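Putative beta-lactamase-inhibitor-like PepSY-like domain-containing protein (Bacteroides vulgatus ATCC 8482, PDB 3ELG) is of unknown function but is a putative periplasmic protein with a BLIP-like fold, belonging to the putative beta-lactamase-inhibitor-like, PepSY-like family. Local coordinates at residues R18-K23 with I53-N58. Sequence-based numbering, arbitrary orientation.
Sequences REMIGK and IELEFN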
ATOM      1  N   ARG A  18      -5.396  11.793  -2.790  1.00 16.04           N
ATOM      2  CA  ARG A  18      -4.744  13.036  -2.343  1.00 16.44           C
ATOM      3  C   ARG A  18      -4.967  13.197  -0.852  1.00 15.98           C
ATOM      4  O   ARG A  18      -4.063  13.544  -0.103  1.00 17.03           O
ATOM      5  CB  ARG A  18      -5.264  14.250  -3.111  1.00 17.93           C
ATOM      6  CG  ARG A  18      -4.474  14.622  -4.287  1.00 23.81           C
ATOM      7  CD  ARG A  18      -5.152  15.848  -4.949  1.00 20.19           C
ATOM      8  NE  ARG A  18      -6.135  15.360  -5.904  1.00 20.86           N
ATOM      9  CZ  ARG A  18      -7.057  16.116  -6.488  1.00 23.00           C
ATOM     10  NH1 ARG A  18      -7.179  17.394  -6.152  1.00 23.26           N
ATOM     11  NH2 ARG A  18      -7.851  15.586  -7.392  1.00 23.90           N
ATOM     12  N   GLU A  19      -6.189  12.903  -0.416  0.50 13.88           N
ATOM     13  CA  GLU A  19      -6.538  13.056   1.005  0.50 14.88           C
ATOM     14  C   GLU A  19      -5.746  12.054   1.855  0.50 14.22           C
ATOM     15  O   GLU A  19      -5.219  12.390   2.939  0.50 15.05           O
ATOM     16  CB  GLU A  19      -8.043  12.884   1.226  0.50 15.42           C
ATOM     17  CG  GLU A  19      -8.908  14.007   0.640  0.50 22.39           C
ATOM     18  CD  GLU A  19      -8.790  15.373   1.341  0.50 24.80           C
ATOM     19  OE1 GLU A  19      -8.109  15.506   2.387  0.50 22.30           O
ATOM     20  OE2 GLU A  19      -9.411  16.328   0.824  0.50 24.57           O
HETATM   21  N   MSE A  20      -5.644  10.829   1.342  1.00 13.94           N
HETATM   22  CA  MSE A  20      -4.949   9.760   2.034  1.00 14.62           C
HETATM   23  C   MSE A  20      -3.489  10.161   2.257  1.00 12.07           C
HETATM   24  O   MSE A  20      -2.946  10.002   3.354  1.00 14.73           O
HETATM   25  CB  MSE A  20      -5.065   8.413   1.298  1.00 14.19           C
HETATM   26  CG  MSE A  20      -4.413   7.199   1.987  1.00 19.13           C
HETATM   27 SE   MSE A  20      -2.453   7.164   1.919  0.75 13.43          SE
HETATM   28  CE  MSE A  20      -2.278   5.304   1.388  1.00 18.17           C
ATOM     29  N   ILE A  21      -2.873  10.729   1.229  1.00 12.89           N
ATOM     30  CA  ILE A  21      -1.459  11.106   1.269  1.00 13.71           C
ATOM     31  C   ILE A  21      -1.274  12.266   2.228  1.00 15.41           C
ATOM     32  O   ILE A  21      -0.304  12.327   3.003  1.00 14.98           O
ATOM     33  CB  ILE A  21      -0.922  11.476  -0.105  1.00 18.10           C
ATOM     34  CG1 ILE A  21      -0.911  10.238  -0.987  1.00 16.11           C
ATOM     35  CG2 ILE A  21       0.478  12.055   0.018  1.00 16.03           C
ATOM     36  CD1 ILE A  21      -0.844  10.499  -2.480  1.00 13.46           C
ATOM     37  N   GLY A  22      -2.209  13.197   2.173  1.00 14.65           N
ATOM     38  CA  GLY A  22      -2.144  14.378   3.047  1.00 15.37           C
ATOM     39  C   GLY A  22      -2.336  14.051   4.523  1.00 15.65           C
ATOM     40  O   GLY A  22      -1.759  14.697   5.391  1.00 20.08           O
ATOM     41  N   LYS A  23      -3.118  13.031   4.806  1.00 14.84           N
ATOM     42  CA  LYS A  23      -3.465  12.660   6.166  1.00 15.25           C
ATOM     43  C   LYS A  23      -2.356  11.824   6.777  1.00 16.01           C
ATOM     44  O   LYS A  23      -1.934  12.048   7.922  1.00 15.80           O
ATOM     45  CB  LYS A  23      -4.826  11.940   6.213  1.00 15.68           C
ATOM     46  CG  LYS A  23      -5.227  11.460   7.579  1.00 18.99           C
ATOM     47  CD  LYS A  23      -6.656  10.923   7.575  1.00 18.35           C
ATOM     48  CE  LYS A  23      -7.106  10.506   8.961  1.00 29.11           C
ATOM     49  NZ  LYS A  23      -8.494   9.917   8.950  1.00 29.39           N
ATOM     50  N   ILE A  53       8.911   6.518  -0.360  1.00 13.86           N
ATOM     51  CA  ILE A  53       7.724   5.687  -0.159  1.00 14.66           C
ATOM     52  C   ILE A  53       6.942   5.525  -1.462  1.00 15.23           C
ATOM     53  O   ILE A  53       6.842   6.467  -2.241  1.00 14.07           O
ATOM     54  CB  ILE A  53       6.825   6.241   0.988  1.00 13.71           C
ATOM     55  CG1 ILE A  53       7.557   6.122   2.347  1.00 15.60           C
ATOM     56  CG2 ILE A  53       5.449   5.563   1.043  1.00 15.13           C
ATOM     57  CD1 ILE A  53       6.798   6.814   3.468  1.00 16.41           C
ATOM     58  N   GLU A  54       6.340   4.335  -1.669  1.00 13.51           N
ATOM     59  CA  GLU A  54       5.578   4.066  -2.892  1.00 12.27           C
ATOM     60  C   GLU A  54       4.205   3.584  -2.477  1.00 13.84           C
ATOM     61  O   GLU A  54       4.065   2.701  -1.609  1.00 15.98           O
ATOM     62  CB  GLU A  54       6.296   2.993  -3.733  1.00 15.57           C
ATOM     63  CG  GLU A  54       7.656   3.435  -4.159  1.00 18.06           C
ATOM     64  CD  GLU A  54       8.410   2.372  -4.943  1.00 34.30           C
ATOM     65  OE1 GLU A  54       7.799   1.356  -5.298  1.00 33.43           O
ATOM     66  OE2 GLU A  54       9.622   2.557  -5.178  1.00 35.32           O
ATOM     67  N   LEU A  55       3.214   4.207  -3.071  1.00 15.09           N
ATOM     68  CA  LEU A  55       1.793   3.892  -2.842  1.00 14.36           C
ATOM     69  C   LEU A  55       1.150   3.551  -4.152  1.00 16.08           C
ATOM     70  O   LEU A  55       1.497   4.092  -5.181  1.00 20.81           O
ATOM     71  CB  LEU A  55       1.118   5.121  -2.230  1.00 15.10           C
ATOM     72  CG  LEU A  55       1.785   5.746  -1.018  1.00 15.27           C
ATOM     73  CD1 LEU A  55       1.069   7.037  -0.586  1.00 17.80           C
ATOM     74  CD2 LEU A  55       1.868   4.737   0.173  1.00 14.33           C
ATOM     75  N   GLU A  56       0.177   2.656  -4.101  0.50 13.22           N
ATOM     76  CA  GLU A  56      -0.604   2.368  -5.283  0.50 13.29           C
ATOM     77  C   GLU A  56      -2.050   2.523  -4.880  0.50 12.31           C
ATOM     78  O   GLU A  56      -2.429   2.180  -3.764  0.50 13.52           O
ATOM     79  CB  GLU A  56      -0.317   0.969  -5.797  0.50 14.53           C
ATOM     80  CG  GLU A  56      -0.780   0.756  -7.179  0.50 17.12           C
ATOM     81  CD  GLU A  56      -0.299  -0.556  -7.703  0.50 30.51           C
ATOM     82  OE1 GLU A  56      -0.425  -1.550  -6.948  0.50 28.55           O
ATOM     83  OE2 GLU A  56       0.203  -0.594  -8.848  0.50 29.63           O
ATOM     84  N   PHE A  57      -2.835   3.074  -5.804  1.00 13.67           N
ATOM     85  CA  PHE A  57      -4.250   3.309  -5.599  1.00 12.43           C
ATOM     86  C   PHE A  57      -5.067   2.798  -6.781  1.00 13.25           C
ATOM     87  O   PHE A  57      -4.589   2.789  -7.940  1.00 14.51           O
ATOM     88  CB  PHE A  57      -4.574   4.787  -5.478  1.00 13.00           C
ATOM     89  CG  PHE A  57      -3.848   5.472  -4.353  1.00 13.29           C
ATOM     90  CD1 PHE A  57      -2.606   6.043  -4.561  1.00 14.44           C
ATOM     91  CD2 PHE A  57      -4.430   5.593  -3.097  1.00 15.20           C
ATOM     92  CE1 PHE A  57      -1.954   6.660  -3.525  1.00 14.53           C
ATOM     93  CE2 PHE A  57      -3.770   6.186  -2.040  1.00 12.46           C
ATOM     94  CZ  PHE A  57      -2.546   6.749  -2.243  1.00 13.61           C
ATOM     95  N   ASN A  58      -6.298   2.420  -6.485  1.00 14.33           N
ATOM     96  CA  ASN A  58      -7.228   2.035  -7.570  1.00 15.14           C
ATOM     97  C   ASN A  58      -7.844   3.228  -8.221  1.00 14.78           C
ATOM     98  O   ASN A  58      -7.491   4.364  -7.931  1.00 15.94           O
ATOM     99  CB  ASN A  58      -8.282   0.996  -7.117  1.00 15.79           C
ATOM    100  CG  ASN A  58      -9.316   1.558  -6.167  1.00 14.25           C
ATOM    101  OD1 ASN A  58      -9.446   2.776  -5.994  1.00 16.69           O
ATOM    102  ND2 ASN A  58     -10.127   0.650  -5.570  1.00 14.51           N
TER
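Phe-57 projects its ring from strand 54-57 toward helix 15-24, where the CZ end of the ring meets the side chains of Met-20 and Ile-21. This is the helix-on-sheet packing of a BLIP-like fold, in which a short helix lies against one side of an antiparallel sheet; the local axes run closer to antiparallel than to crossed, at 151°, and approach to 10.9 Å. The selenium of the selenomethionine Met-20 identifies a Met-aromatic contact: SE sits 5.4 Å from the centroid of the Phe-57 ring, 82° off its normal, and therefore at the ring edge. With CG anti to the backbone N (chi1 -177°) and a bend at chi2, the Met-20 chain reaches toward the strand, and a further bend at chi3 brings its methyl CE to 3.8 Å from CE2 of Phe-57. Ile-21 meets the same ring tip through its longer branch, CD1 of Ile-21 lying 4.1 Å from CZ of Phe-57. Leu-55, two residues before Phe-57 and pointing to the same side of the strand, brings up one methyl, CD1, against both helix residues, while Met-20 CE comes to 4.3 Å from that methyl. No hydrogen bond links the segments, so the contact is wholly apolar apart from the selenium-ring approach, and the 187 Å² buried comes almost entirely from these four side chains. Neighbouring strand 63-67 extends the layer, with Trp-63 touching Met-20 and Phe-57, and Ile-66 touching Met-20 and Leu-55. The tightest aliphatic approach sets CG1 of Ile-21 3.8 Å from CD1 of Leu-55.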